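Local coordinates for protein 2,5-dihydroxypyridine 5,6-dioxygenase (Pseudomonas putida KT2440, PDB 7CNT) that catalyses the iron(II)-dependent cleavage of the 2,5-dihydroxypyridine ring by dioxygen between carbons 5 and 6, giving N-formylmaleamate in aerobic nicotinate degradation, at residues A74-T79 with P316-I321; W187-S192 with D286-D291; L195-N200 with S264-G269; T207-V212 with R226-I231. One frame throughout, in Å; residues are numbered along the deposited sequence.

Interaction 1 (A74-T79 with P316-I321). With FE2 (Fe (II) ion), chain G.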
loop_
_atom_site.group_PDB
_atom_site.type_symbol
_atom_site.label_atom_id
_atom_site.label_comp_id
_atom_site.label_asym_id
_atom_site.label_seq_id
_atom_site.Cartn_x
_atom_site.Cartn_y
_atom_site.Cartn_z
ATOM N N ALA A 74 -0.820 -29.717 -2.180
ATOM C CA ALA A 74 0.228 -30.493 -2.882
ATOM C C ALA A 74 1.322 -31.095 -1.976
ATOM O O ALA A 74 2.025 -32.037 -2.392
ATOM C CB ALA A 74 0.885 -29.620 -3.958
ATOM N N TYR A 75 1.483 -30.523 -0.775
ATOM C CA TYR A 75 2.442 -31.004 0.235
ATOM C C TYR A 75 1.827 -30.907 1.646
ATOM O O TYR A 75 1.736 -29.816 2.208
ATOM C CB TYR A 75 3.759 -30.204 0.155
ATOM C CG TYR A 75 5.011 -30.916 0.693
ATOM C CD1 TYR A 75 5.313 -30.927 2.061
ATOM C CD2 TYR A 75 5.911 -31.546 -0.177
ATOM C CE1 TYR A 75 6.464 -31.553 2.547
ATOM C CE2 TYR A 75 7.059 -32.179 0.299
ATOM C CZ TYR A 75 7.337 -32.181 1.655
ATOM O OH TYR A 75 8.477 -32.820 2.106
ATOM N N CYS A 76 1.412 -32.053 2.195
ATOM C CA CYS A 76 0.808 -32.137 3.520
ATOM C C CYS A 76 1.773 -32.709 4.546
ATOM O O CYS A 76 1.582 -33.834 5.013
ATOM C CB CYS A 76 -0.440 -33.025 3.479
ATOM S SG CYS A 76 -1.676 -32.509 2.275
ATOM N N GLY A 77 2.802 -31.940 4.897
ATOM C CA GLY A 77 3.747 -32.329 5.960
ATOM C C GLY A 77 3.483 -31.579 7.261
ATOM O O GLY A 77 2.353 -31.548 7.767
ATOM N N ASP A 78 4.534 -30.973 7.805
ATOM C CA ASP A 78 4.378 -29.992 8.866
ATOM C C ASP A 78 3.564 -28.776 8.388
ATOM O O ASP A 78 3.366 -28.566 7.192
ATOM C CB ASP A 78 5.753 -29.521 9.347
ATOM C CG ASP A 78 6.528 -30.599 10.094
ATOM O OD1 ASP A 78 5.975 -31.687 10.394
ATOM O OD2 ASP A 78 7.706 -30.333 10.403
ATOM N N THR A 79 3.074 -27.971 9.317
ATOM C CA THR A 79 2.450 -26.713 8.936
ATOM C C THR A 79 3.114 -25.637 9.752
ATOM O O THR A 79 4.056 -25.908 10.491
ATOM C CB THR A 79 0.930 -26.728 9.188
ATOM O OG1 THR A 79 0.672 -26.705 10.593
ATOM C CG2 THR A 79 0.337 -27.975 8.614
ATOM N N PRO A 316 3.778 -36.285 2.553
ATOM C CA PRO A 316 3.284 -35.010 2.010
ATOM C C PRO A 316 2.607 -35.047 0.610
ATOM O O PRO A 316 1.754 -34.201 0.320
ATOM C CB PRO A 316 4.551 -34.165 1.939
ATOM C CG PRO A 316 5.663 -35.151 1.791
ATOM C CD PRO A 316 5.251 -36.313 2.642
ATOM N N CYS A 317 2.997 -35.986 -0.255
ATOM C CA CYS A 317 2.406 -36.084 -1.599
ATOM C C CYS A 317 0.915 -36.455 -1.510
ATOM O O CYS A 317 0.545 -37.577 -1.137
ATOM C CB CYS A 317 3.156 -37.104 -2.474
ATOM S SG CYS A 317 2.740 -37.142 -4.250
ATOM N N HIS A 318 0.079 -35.491 -1.885
ATOM C CA HIS A 318 -1.351 -35.602 -1.801
ATOM C C HIS A 318 -1.971 -35.252 -3.154
ATOM O O HIS A 318 -1.714 -34.191 -3.691
ATOM C CB HIS A 318 -1.811 -34.626 -0.722
ATOM C CG HIS A 318 -3.293 -34.518 -0.576
ATOM N ND1 HIS A 318 -4.016 -33.476 -1.117
ATOM C CD2 HIS A 318 -4.182 -35.302 0.070
ATOM C CE1 HIS A 318 -5.291 -33.633 -0.820
ATOM N NE2 HIS A 318 -5.418 -34.732 -0.098
ATOM N N LEU A 319 -2.781 -36.160 -3.684
ATOM C CA LEU A 319 -3.559 -35.946 -4.907
ATOM C C LEU A 319 -5.034 -36.068 -4.642
ATOM O O LEU A 319 -5.461 -36.902 -3.830
ATOM C CB LEU A 319 -3.223 -37.023 -5.952
ATOM C CG LEU A 319 -1.751 -37.307 -6.254
ATOM C CD1 LEU A 319 -1.719 -38.319 -7.334
ATOM C CD2 LEU A 319 -1.063 -36.044 -6.726
ATOM N N ASP A 320 -5.828 -35.306 -5.378
ATOM C CA ASP A 320 -7.278 -35.416 -5.301
ATOM C C ASP A 320 -7.765 -35.616 -6.714
ATOM O O ASP A 320 -7.379 -34.870 -7.595
ATOM C CB ASP A 320 -7.878 -34.134 -4.729
ATOM C CG ASP A 320 -8.077 -34.172 -3.210
ATOM O OD1 ASP A 320 -8.052 -35.246 -2.597
ATOM O OD2 ASP A 320 -8.309 -33.108 -2.623
ATOM N N ILE A 321 -8.596 -36.630 -6.944
ATOM C CA ILE A 321 -8.970 -37.032 -8.298
ATOM C C ILE A 321 -10.489 -37.262 -8.485
ATOM O O ILE A 321 -11.021 -38.281 -8.072
ATOM C CB ILE A 321 -8.198 -38.279 -8.707
ATOM C CG1 ILE A 321 -6.705 -37.994 -8.764
ATOM C CG2 ILE A 321 -8.650 -38.750 -10.085
ATOM C CD1 ILE A 321 -5.841 -39.229 -8.939
HETATM FE FE FE2 G . -7.202 -35.623 -0.255
#
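C76 N donates a nearly straight hydrogen bond to P316 O (2.9 Å, 166° at the hydrogen). The donor lies in the carbonyl plane, on a lone pair. Y75 CA also brings a C-H to this oxygen. The Y75 ring lies beside the proline, with P316 CB over one face in a CH-pi contact. P316 CG lies nearest Y75 CZ. H318 has CG anti to its backbone N (chi1 175°), which carries the imidazole past C76 SG to the iron. H318 CB meets C76 SG at 3.7 Å. H318 CG is 3.8 Å from C76 SG, which lies oblique to the ring. ND1 makes a weak hydrogen bond to T73 O, which would help set the ring's rotation. CD2 and CE1 flank NE2, with the iron beyond them; H318 NE2 binds it at 2.0 Å. D320 OD1 is a longer iron ligand, at 2.5 Å. The loop 74-79 thus packs beside the mononuclear iron(II) site of a ring-cleaving dioxygenase, where two histidines, H318 and H265, and one carboxylate are joined by S302 OG.

Interaction 2 (W187-S192 with D286-D291)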
loop_
_atom_site.group_PDB
_atom_site.type_symbol
_atom_site.label_atom_id
_atom_site.label_comp_id
_atom_site.label_asym_id
_atom_site.label_seq_id
_atom_site.Cartn_x
_atom_site.Cartn_y
_atom_site.Cartn_z
ATOM N N TRP A 187 -14.746 -29.282 11.594
ATOM C CA TRP A 187 -14.040 -28.593 10.525
ATOM C C TRP A 187 -14.976 -28.569 9.334
ATOM O O TRP A 187 -15.660 -29.554 9.070
ATOM C CB TRP A 187 -12.721 -29.301 10.195
ATOM C CG TRP A 187 -11.889 -28.550 9.212
ATOM C CD1 TRP A 187 -10.917 -27.634 9.484
ATOM C CD2 TRP A 187 -11.973 -28.637 7.806
ATOM N NE1 TRP A 187 -10.384 -27.151 8.325
ATOM C CE2 TRP A 187 -11.023 -27.747 7.275
ATOM C CE3 TRP A 187 -12.759 -29.389 6.932
ATOM C CZ2 TRP A 187 -10.834 -27.589 5.915
ATOM C CZ3 TRP A 187 -12.570 -29.230 5.573
ATOM C CH2 TRP A 187 -11.616 -28.339 5.078
ATOM N N ASP A 188 -15.063 -27.426 8.659
ATOM C CA ASP A 188 -15.659 -27.363 7.325
ATOM C C ASP A 188 -14.965 -26.289 6.517
ATOM O O ASP A 188 -14.087 -25.561 7.039
ATOM C CB ASP A 188 -17.163 -27.105 7.398
ATOM C CG ASP A 188 -17.958 -27.712 6.197
ATOM O OD1 ASP A 188 -17.525 -27.616 5.001
ATOM O OD2 ASP A 188 -19.069 -28.223 6.445
ATOM N N HIS A 189 -15.390 -26.203 5.248
ATOM C CA HIS A 189 -14.780 -25.401 4.204
ATOM C C HIS A 189 -15.819 -24.699 3.361
ATOM O O HIS A 189 -16.688 -25.332 2.807
ATOM C CB HIS A 189 -13.968 -26.310 3.275
ATOM C CG HIS A 189 -13.167 -25.568 2.252
ATOM N ND1 HIS A 189 -12.473 -26.203 1.252
ATOM C CD2 HIS A 189 -12.982 -24.242 2.049
ATOM C CE1 HIS A 189 -11.877 -25.306 0.489
ATOM N NE2 HIS A 189 -12.175 -24.108 0.948
ATOM N N TRP A 190 -15.709 -23.389 3.230
ATOM C CA TRP A 190 -16.581 -22.668 2.378
ATOM C C TRP A 190 -15.742 -22.340 1.156
ATOM O O TRP A 190 -14.799 -21.562 1.285
ATOM C CB TRP A 190 -17.044 -21.408 3.124
ATOM C CG TRP A 190 -17.651 -20.349 2.261
ATOM C CD1 TRP A 190 -18.246 -20.518 1.063
ATOM C CD2 TRP A 190 -17.753 -18.959 2.571
ATOM N NE1 TRP A 190 -18.674 -19.328 0.576
ATOM C CE2 TRP A 190 -18.377 -18.347 1.486
ATOM C CE3 TRP A 190 -17.330 -18.173 3.644
ATOM C CZ2 TRP A 190 -18.620 -16.977 1.439
ATOM C CZ3 TRP A 190 -17.562 -16.814 3.602
ATOM C CH2 TRP A 190 -18.212 -16.225 2.496
ATOM N N PRO A 191 -16.105 -22.860 -0.037
ATOM C CA PRO A 191 -17.283 -23.642 -0.403
ATOM C C PRO A 191 -16.960 -25.128 -0.432
ATOM O O PRO A 191 -15.779 -25.473 -0.509
ATOM C CB PRO A 191 -17.547 -23.180 -1.802
ATOM C CG PRO A 191 -16.161 -22.975 -2.361
ATOM C CD PRO A 191 -15.245 -22.691 -1.211
ATOM N N SER A 192 -18.005 -25.952 -0.302
ATOM C CA SER A 192 -17.937 -27.423 -0.391
ATOM C C SER A 192 -19.338 -28.019 -0.661
ATOM O O SER A 192 -20.059 -27.508 -1.560
ATOM C CB SER A 192 -17.309 -28.039 0.859
ATOM O OG SER A 192 -18.182 -27.847 1.932
ATOM N N ASP A 286 -5.283 -19.308 -8.766
ATOM C CA ASP A 286 -6.516 -18.665 -8.343
ATOM C C ASP A 286 -7.047 -19.301 -7.066
ATOM O O ASP A 286 -7.465 -18.602 -6.156
ATOM C CB ASP A 286 -7.571 -18.723 -9.451
ATOM C CG ASP A 286 -7.249 -17.784 -10.614
ATOM O OD1 ASP A 286 -6.153 -17.181 -10.618
ATOM O OD2 ASP A 286 -8.075 -17.649 -11.539
ATOM N N GLY A 287 -7.004 -20.621 -6.994
ATOM C CA GLY A 287 -7.494 -21.339 -5.825
ATOM C C GLY A 287 -7.053 -22.793 -5.804
ATOM O O GLY A 287 -6.138 -23.177 -6.527
HETATM N N MSE A 288 -7.728 -23.605 -4.988
HETATM C CA MSE A 288 -7.554 -25.074 -5.031
HETATM C C MSE A 288 -8.559 -25.856 -5.881
HETATM O O MSE A 288 -8.463 -27.087 -6.000
HETATM C CB MSE A 288 -7.510 -25.659 -3.624
HETATM C CG MSE A 288 -8.241 -24.869 -2.559
HETATM SE SE MSE A 288 -8.063 -25.831 -0.837
HETATM C CE MSE A 288 -9.271 -27.316 -1.305
ATOM N N CYS A 289 -9.502 -25.160 -6.509
ATOM C CA CYS A 289 -10.527 -25.789 -7.369
ATOM C C CYS A 289 -11.433 -26.727 -6.621
ATOM O O CYS A 289 -11.405 -27.950 -6.820
ATOM C CB CYS A 289 -9.969 -26.519 -8.601
ATOM S SG CYS A 289 -11.223 -26.456 -9.928
HETATM N N MSE A 290 -12.265 -26.122 -5.786
HETATM C CA MSE A 290 -13.275 -26.847 -5.053
HETATM C C MSE A 290 -14.406 -27.255 -5.960
HETATM O O MSE A 290 -15.142 -28.192 -5.623
HETATM C CB MSE A 290 -13.785 -25.962 -3.918
HETATM C CG MSE A 290 -12.678 -25.767 -2.898
HETATM SE SE MSE A 290 -12.080 -27.442 -2.076
HETATM C CE MSE A 290 -13.886 -28.128 -1.829
ATOM N N ASP A 291 -14.562 -26.563 -7.095
ATOM C CA ASP A 291 -15.559 -26.944 -8.095
ATOM C C ASP A 291 -15.326 -28.384 -8.513
ATOM O O ASP A 291 -16.248 -29.172 -8.689
ATOM C CB ASP A 291 -15.452 -26.113 -9.379
ATOM C CG ASP A 291 -16.216 -24.837 -9.309
ATOM O OD1 ASP A 291 -15.567 -23.846 -8.864
ATOM O OD2 ASP A 291 -17.420 -24.822 -9.732
#
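H189 extends with CG anti to the backbone N (chi1 -173°), and this carries its imidazole toward M290. M290 comes from the opposite direction. Its chain is bent at chi2 (-61°) and chi3 (-43°), which folds the selenium and CE back beside the ring. Both methionines here are selenomethionines. M290 CG is 3.5 Å from H189 CE1. M290 CE continues past the ring and lies 3.5 Å from P191 O. That carbonyl oxygen stands over the centre of one H189 ring face. M290 SE approaches the imidazole obliquely. M288 also lies near the ring, but the exact placement of its CE and of the M290 selenium is doubtful. The W190-P191 peptide bond is cis. P191 CG meets M290 CB at 4.1 Å. The meeting of the two segments is thus made by carbon and selenium against a ring and a carbonyl, with polar anchors elsewhere. H189 N bonds to D188 OD1 (2.6 Å) within its own segment. In the second segment, the carboxylate of E124 accepts the backbone N-H groups of M288 and M290. The contact is buried in the chain. It joins the edge strand 187-189 of the parallel sheet, next to strand 118-121, to the start of helix 290-294, while strand 175-177 also packs on H189.

Interaction 3 (L195-N200 with S264-G269). With FE2 (Fe (II) ion), chain G.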
loop_
_atom_site.group_PDB
_atom_site.type_symbol
_atom_site.label_atom_id
_atom_site.label_comp_id
_atom_site.label_asym_id
_atom_site.label_seq_id
_atom_site.Cartn_x
_atom_site.Cartn_y
_atom_site.Cartn_z
ATOM N N LEU A 195 -19.030 -35.531 0.581
ATOM C CA LEU A 195 -18.752 -36.386 1.750
ATOM C C LEU A 195 -17.930 -37.575 1.315
ATOM O O LEU A 195 -17.961 -37.982 0.168
ATOM C CB LEU A 195 -20.015 -36.886 2.456
ATOM C CG LEU A 195 -20.780 -38.042 1.814
ATOM C CD1 LEU A 195 -21.923 -38.468 2.716
ATOM C CD2 LEU A 195 -21.283 -37.606 0.446
ATOM N N PHE A 196 -17.189 -38.087 2.273
ATOM C CA PHE A 196 -16.246 -39.118 2.039
ATOM C C PHE A 196 -15.974 -39.901 3.331
ATOM O O PHE A 196 -16.222 -39.432 4.478
ATOM C CB PHE A 196 -14.935 -38.541 1.501
ATOM C CG PHE A 196 -14.330 -37.468 2.351
ATOM C CD1 PHE A 196 -14.649 -36.147 2.154
ATOM C CD2 PHE A 196 -13.399 -37.769 3.303
ATOM C CE1 PHE A 196 -14.048 -35.147 2.900
ATOM C CE2 PHE A 196 -12.817 -36.781 4.079
ATOM C CZ PHE A 196 -13.134 -35.464 3.875
ATOM N N THR A 197 -15.428 -41.091 3.128
ATOM C CA THR A 197 -14.817 -41.819 4.206
ATOM C C THR A 197 -13.501 -42.360 3.687
ATOM O O THR A 197 -12.955 -41.842 2.721
ATOM C CB THR A 197 -15.756 -42.900 4.736
ATOM O OG1 THR A 197 -15.136 -43.560 5.824
ATOM C CG2 THR A 197 -16.066 -43.910 3.664
ATOM N N TRP A 198 -12.945 -43.329 4.379
ATOM C CA TRP A 198 -11.687 -43.914 3.986
ATOM C C TRP A 198 -11.998 -45.369 3.955
ATOM O O TRP A 198 -12.961 -45.762 4.608
ATOM C CB TRP A 198 -10.604 -43.712 5.050
ATOM C CG TRP A 198 -10.093 -42.340 5.183
ATOM C CD1 TRP A 198 -8.859 -41.888 4.801
ATOM C CD2 TRP A 198 -10.766 -41.227 5.778
ATOM N NE1 TRP A 198 -8.728 -40.558 5.113
ATOM C CE2 TRP A 198 -9.885 -40.124 5.709
ATOM C CE3 TRP A 198 -12.035 -41.046 6.358
ATOM C CZ2 TRP A 198 -10.227 -38.855 6.204
ATOM C CZ3 TRP A 198 -12.379 -39.775 6.839
ATOM C CH2 TRP A 198 -11.472 -38.694 6.756
ATOM N N PRO A 199 -11.185 -46.177 3.227
ATOM C CA PRO A 199 -11.444 -47.592 3.149
ATOM C C PRO A 199 -10.721 -48.288 4.275
ATOM O O PRO A 199 -9.807 -47.718 4.859
ATOM C CB PRO A 199 -10.876 -47.950 1.780
ATOM C CG PRO A 199 -9.663 -47.104 1.726
ATOM C CD PRO A 199 -10.044 -45.812 2.376
ATOM N N ASN A 200 -11.095 -49.516 4.594
ATOM C CA ASN A 200 -10.429 -50.160 5.727
ATOM C C ASN A 200 -8.980 -50.321 5.354
ATOM O O ASN A 200 -8.657 -50.477 4.180
ATOM C CB ASN A 200 -11.084 -51.504 6.090
ATOM C CG ASN A 200 -12.555 -51.360 6.463
ATOM O OD1 ASN A 200 -13.030 -50.263 6.716
ATOM N ND2 ASN A 200 -13.292 -52.468 6.460
ATOM N N SER A 264 -6.556 -42.938 0.021
ATOM C CA SER A 264 -7.043 -42.363 1.240
ATOM C C SER A 264 -8.538 -42.060 1.055
ATOM O O SER A 264 -9.315 -42.955 0.776
ATOM C CB SER A 264 -6.182 -41.166 1.629
ATOM O OG SER A 264 -6.204 -40.218 0.609
ATOM N N HIS A 265 -8.985 -40.838 1.179
ATOM C CA HIS A 265 -10.410 -40.698 1.204
ATOM C C HIS A 265 -11.059 -40.987 -0.149
ATOM O O HIS A 265 -10.439 -40.866 -1.230
ATOM C CB HIS A 265 -10.882 -39.404 1.883
ATOM C CG HIS A 265 -10.389 -38.151 1.252
ATOM N ND1 HIS A 265 -10.841 -37.713 0.022
ATOM C CD2 HIS A 265 -9.542 -37.202 1.706
ATOM C CE1 HIS A 265 -10.274 -36.557 -0.266
ATOM N NE2 HIS A 265 -9.481 -36.225 0.739
ATOM N N ILE A 266 -12.308 -41.437 -0.032
ATOM C CA ILE A 266 -13.160 -41.835 -1.136
ATOM C C ILE A 266 -14.567 -41.325 -0.851
ATOM O O ILE A 266 -15.006 -41.245 0.283
ATOM C CB ILE A 266 -13.226 -43.377 -1.290
ATOM C CG1 ILE A 266 -13.575 -44.053 0.036
ATOM C CG2 ILE A 266 -11.893 -43.911 -1.755
ATOM C CD1 ILE A 266 -13.597 -45.567 -0.019
ATOM N N GLY A 267 -15.292 -40.985 -1.887
ATOM C CA GLY A 267 -16.590 -40.414 -1.671
ATOM C C GLY A 267 -17.120 -39.824 -2.922
ATOM O O GLY A 267 -16.549 -40.026 -3.982
ATOM N N TRP A 268 -18.241 -39.139 -2.785
ATOM C CA TRP A 268 -18.884 -38.457 -3.893
ATOM C C TRP A 268 -19.373 -37.022 -3.609
ATOM O O TRP A 268 -19.547 -36.602 -2.438
ATOM C CB TRP A 268 -20.042 -39.290 -4.398
ATOM C CG TRP A 268 -21.275 -39.411 -3.584
ATOM C CD1 TRP A 268 -22.478 -38.783 -3.829
ATOM C CD2 TRP A 268 -21.529 -40.338 -2.498
ATOM N NE1 TRP A 268 -23.438 -39.227 -2.927
ATOM C CE2 TRP A 268 -22.875 -40.165 -2.102
ATOM C CE3 TRP A 268 -20.750 -41.275 -1.822
ATOM C CZ2 TRP A 268 -23.447 -40.892 -1.052
ATOM C CZ3 TRP A 268 -21.324 -42.000 -0.772
ATOM C CH2 TRP A 268 -22.663 -41.799 -0.406
ATOM N N GLY A 269 -19.594 -36.296 -4.711
ATOM C CA GLY A 269 -19.895 -34.863 -4.691
ATOM C C GLY A 269 -21.372 -34.613 -4.734
ATOM O O GLY A 269 -22.098 -35.275 -5.476
HETATM FE FE FE2 G . -7.202 -35.623 -0.255
#
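T197 and I266 exchange the two shortest hydrogen bonds between the strands, T197 N to I266 O and I266 N to T197 O, both 2.9 Å. They form a hydrogen-bonded pair of an antiparallel sheet. L195 and W268 make the next such pair; its W268 N to L195 O bond is weak and bent. Between them F196 faces G267. G267 has no side chain, and F196 CA and G267 CA come within 3.9 Å. L195 CD2 lies over the centre of the W268 six-membered ring, on the side of the sheet that packs against helix 136-151. F196 takes the other side and crosses H265 obliquely, with ring planes at 35°. F196 CD2 approaches H265 CB to 3.3 Å. The W198 indole takes the same CB over a face, and its buried NE1 has no polar partner in the model. With H265 CG set between the backbone N and the carbonyl carbon (chi1 60°), the imidazole lies beside F196 and H265 NE2 reaches the iron, at a long 2.6 Å.

Interaction 4 (T207-V212 with R226-I231)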
loop_
_atom_site.group_PDB
_atom_site.type_symbol
_atom_site.label_atom_id
_atom_site.label_comp_id
_atom_site.label_asym_id
_atom_site.label_seq_id
_atom_site.Cartn_x
_atom_site.Cartn_y
_atom_site.Cartn_z
ATOM N N THR A 207 -9.393 -51.409 -10.008
ATOM C CA THR A 207 -8.836 -50.459 -10.932
ATOM C C THR A 207 -9.688 -49.196 -10.963
ATOM O O THR A 207 -10.931 -49.227 -10.925
ATOM C CB THR A 207 -8.751 -51.049 -12.372
ATOM O OG1 THR A 207 -10.054 -51.084 -12.925
ATOM C CG2 THR A 207 -8.202 -52.465 -12.397
ATOM N N LEU A 208 -8.988 -48.083 -11.078
ATOM C CA LEU A 208 -9.597 -46.797 -11.253
ATOM C C LEU A 208 -8.989 -46.200 -12.544
ATOM O O LEU A 208 -7.770 -46.201 -12.734
ATOM C CB LEU A 208 -9.305 -45.962 -10.006
ATOM C CG LEU A 208 -10.274 -46.154 -8.849
ATOM C CD1 LEU A 208 -9.852 -45.277 -7.685
ATOM C CD2 LEU A 208 -11.755 -45.938 -9.183
ATOM N N VAL A 209 -9.841 -45.729 -13.439
ATOM C CA VAL A 209 -9.393 -45.267 -14.728
ATOM C C VAL A 209 -9.732 -43.805 -14.807
ATOM O O VAL A 209 -10.910 -43.428 -14.692
ATOM C CB VAL A 209 -10.140 -45.989 -15.864
ATOM C CG1 VAL A 209 -9.865 -45.339 -17.231
ATOM C CG2 VAL A 209 -9.755 -47.462 -15.910
ATOM N N LEU A 210 -8.713 -42.975 -14.997
ATOM C CA LEU A 210 -8.968 -41.589 -15.325
ATOM C C LEU A 210 -9.247 -41.553 -16.795
ATOM O O LEU A 210 -8.382 -41.851 -17.604
ATOM C CB LEU A 210 -7.798 -40.700 -15.025
ATOM C CG LEU A 210 -7.681 -40.309 -13.569
ATOM C CD1 LEU A 210 -7.501 -41.518 -12.675
ATOM C CD2 LEU A 210 -6.512 -39.369 -13.423
ATOM N N ASP A 211 -10.470 -41.207 -17.140
ATOM C CA ASP A 211 -10.860 -41.080 -18.512
ATOM C C ASP A 211 -10.424 -39.732 -19.008
ATOM O O ASP A 211 -9.954 -38.893 -18.256
ATOM C CB ASP A 211 -12.387 -41.180 -18.600
ATOM C CG ASP A 211 -12.907 -41.654 -19.983
ATOM O OD1 ASP A 211 -12.124 -41.979 -20.903
ATOM O OD2 ASP A 211 -14.140 -41.707 -20.139
ATOM N N VAL A 212 -10.614 -39.540 -20.294
ATOM C CA VAL A 212 -10.526 -38.236 -20.925
ATOM C C VAL A 212 -11.567 -37.322 -20.298
ATOM O O VAL A 212 -12.734 -37.696 -20.171
ATOM C CB VAL A 212 -10.815 -38.342 -22.438
ATOM C CG1 VAL A 212 -10.878 -36.958 -23.098
ATOM C CG2 VAL A 212 -9.772 -39.216 -23.122
ATOM N N ARG A 226 -6.234 -41.487 -21.310
ATOM C CA ARG A 226 -6.566 -42.327 -20.167
ATOM C C ARG A 226 -5.339 -42.584 -19.276
ATOM O O ARG A 226 -4.219 -42.668 -19.763
ATOM C CB ARG A 226 -7.240 -43.645 -20.638
ATOM C CG ARG A 226 -8.780 -43.533 -20.694
ATOM C CD ARG A 226 -9.522 -44.570 -21.533
ATOM N NE ARG A 226 -10.058 -43.968 -22.763
ATOM C CZ ARG A 226 -9.575 -44.146 -24.001
ATOM N NH1 ARG A 226 -10.150 -43.523 -25.028
ATOM N NH2 ARG A 226 -8.532 -44.943 -24.236
ATOM N N ILE A 227 -5.558 -42.638 -17.969
ATOM C CA ILE A 227 -4.593 -43.179 -17.055
ATOM C C ILE A 227 -5.286 -44.274 -16.303
ATOM O O ILE A 227 -6.411 -44.085 -15.861
ATOM C CB ILE A 227 -4.156 -42.186 -16.022
ATOM C CG1 ILE A 227 -3.462 -41.006 -16.689
ATOM C CG2 ILE A 227 -3.241 -42.880 -15.009
ATOM C CD1 ILE A 227 -3.090 -39.885 -15.710
ATOM N N THR A 228 -4.599 -45.395 -16.110
ATOM C CA THR A 228 -5.195 -46.550 -15.456
ATOM C C THR A 228 -4.393 -46.787 -14.196
ATOM O O THR A 228 -3.195 -46.909 -14.233
ATOM C CB THR A 228 -5.154 -47.824 -16.346
ATOM O OG1 THR A 228 -5.969 -47.649 -17.496
ATOM C CG2 THR A 228 -5.648 -49.042 -15.592
ATOM N N LEU A 229 -5.077 -46.760 -13.063
ATOM C CA LEU A 229 -4.457 -47.011 -11.806
ATOM C C LEU A 229 -4.896 -48.381 -11.305
ATOM O O LEU A 229 -6.070 -48.634 -11.074
ATOM C CB LEU A 229 -4.874 -45.946 -10.803
ATOM C CG LEU A 229 -4.529 -44.513 -11.105
ATOM C CD1 LEU A 229 -5.038 -43.698 -9.948
ATOM C CD2 LEU A 229 -3.046 -44.331 -11.270
ATOM N N GLU A 230 -3.930 -49.248 -11.114
ATOM C CA GLU A 230 -4.195 -50.589 -10.579
ATOM C C GLU A 230 -4.003 -50.588 -9.099
ATOM O O GLU A 230 -2.988 -50.089 -8.612
ATOM C CB GLU A 230 -3.289 -51.610 -11.252
ATOM C CG GLU A 230 -3.815 -51.897 -12.651
ATOM C CD GLU A 230 -2.786 -52.420 -13.635
ATOM O OE1 GLU A 230 -1.597 -52.609 -13.265
ATOM O OE2 GLU A 230 -3.203 -52.627 -14.792
ATOM N N ILE A 231 -4.989 -51.096 -8.361
ATOM C CA ILE A 231 -4.916 -51.000 -6.894
ATOM C C ILE A 231 -4.990 -52.376 -6.193
ATOM O O ILE A 231 -5.923 -53.128 -6.416
ATOM C CB ILE A 231 -6.011 -50.057 -6.375
ATOM C CG1 ILE A 231 -5.715 -48.607 -6.785
ATOM C CG2 ILE A 231 -6.154 -50.162 -4.856
ATOM C CD1 ILE A 231 -6.937 -47.826 -7.200
#
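L208 and L229 bond to each other through both backbone N-H groups, and L210 and I227 do the same. These are the hydrogen-bonded pairs of two antiparallel strands. The shortest bond is L210 N to I227 O, at 2.7 Å. L229 N to L208 O is 2.8 Å and straighter, at 167°. The non-hydrogen-bonded pairs are T207 with E230 and V209 with T228. C-H groups fill in between: T207 CA faces L229 O, and V209 CA faces I227 O.

Most apolar contacts gather on one face of the sheet. L210 and I227 lie side by side, CB to CB at 4.1 Å. L208 CD1 meets I231 CD1 at 3.9 Å, the two chains crossing at an angle. F299 and F301 of strand 299-303 pack on L208 from beyond this face. Apart from these, R226 CG rests against V209 CG1.

The other face, that of T207, V209, T228 and E230, is more polar. V209 CG2 only brushes T228 OG1, and E230 turns its carboxylate to H240. At the end of the ladder, D211 and R226 form a salt bridge with a long, weak hydrogen bond, R226 NE to D211 OD1 at 3.4 Å. The oxygen comes in the guanidinium plane, at its edge, with the carboxylate plane turned 46° from it.

Backbone bonds and buried leucine and isoleucine contacts probably hold this pairing, while the long ion pair at the exposed end probably contributes less.

Overall arrangement
Interactions 1 and 3 share the iron. Interaction 1 brings H318 and D320, interaction 3 H265, and D320 OD1 packs against H265 CE1. Both reach the same antiparallel sheet, at strand 319-323 and at strand 263-269. Interaction 2 is the most central, buried and selenium-rich, and ties the parallel sheet to helix 290-294. Segment 187-192 is followed closely by 195-200, though the centres of interactions 2 and 3 are about 17 Å apart. Interaction 4 lies furthest out, in a separate sheet, with an ion pair at its exposed end; yet L210 touches I321 of interaction 1. Regular backbone ladders carry interactions 3 and 4. Interaction 1 has a single backbone hydrogen bond plus side-chain contacts; interaction 2 rests on side chains.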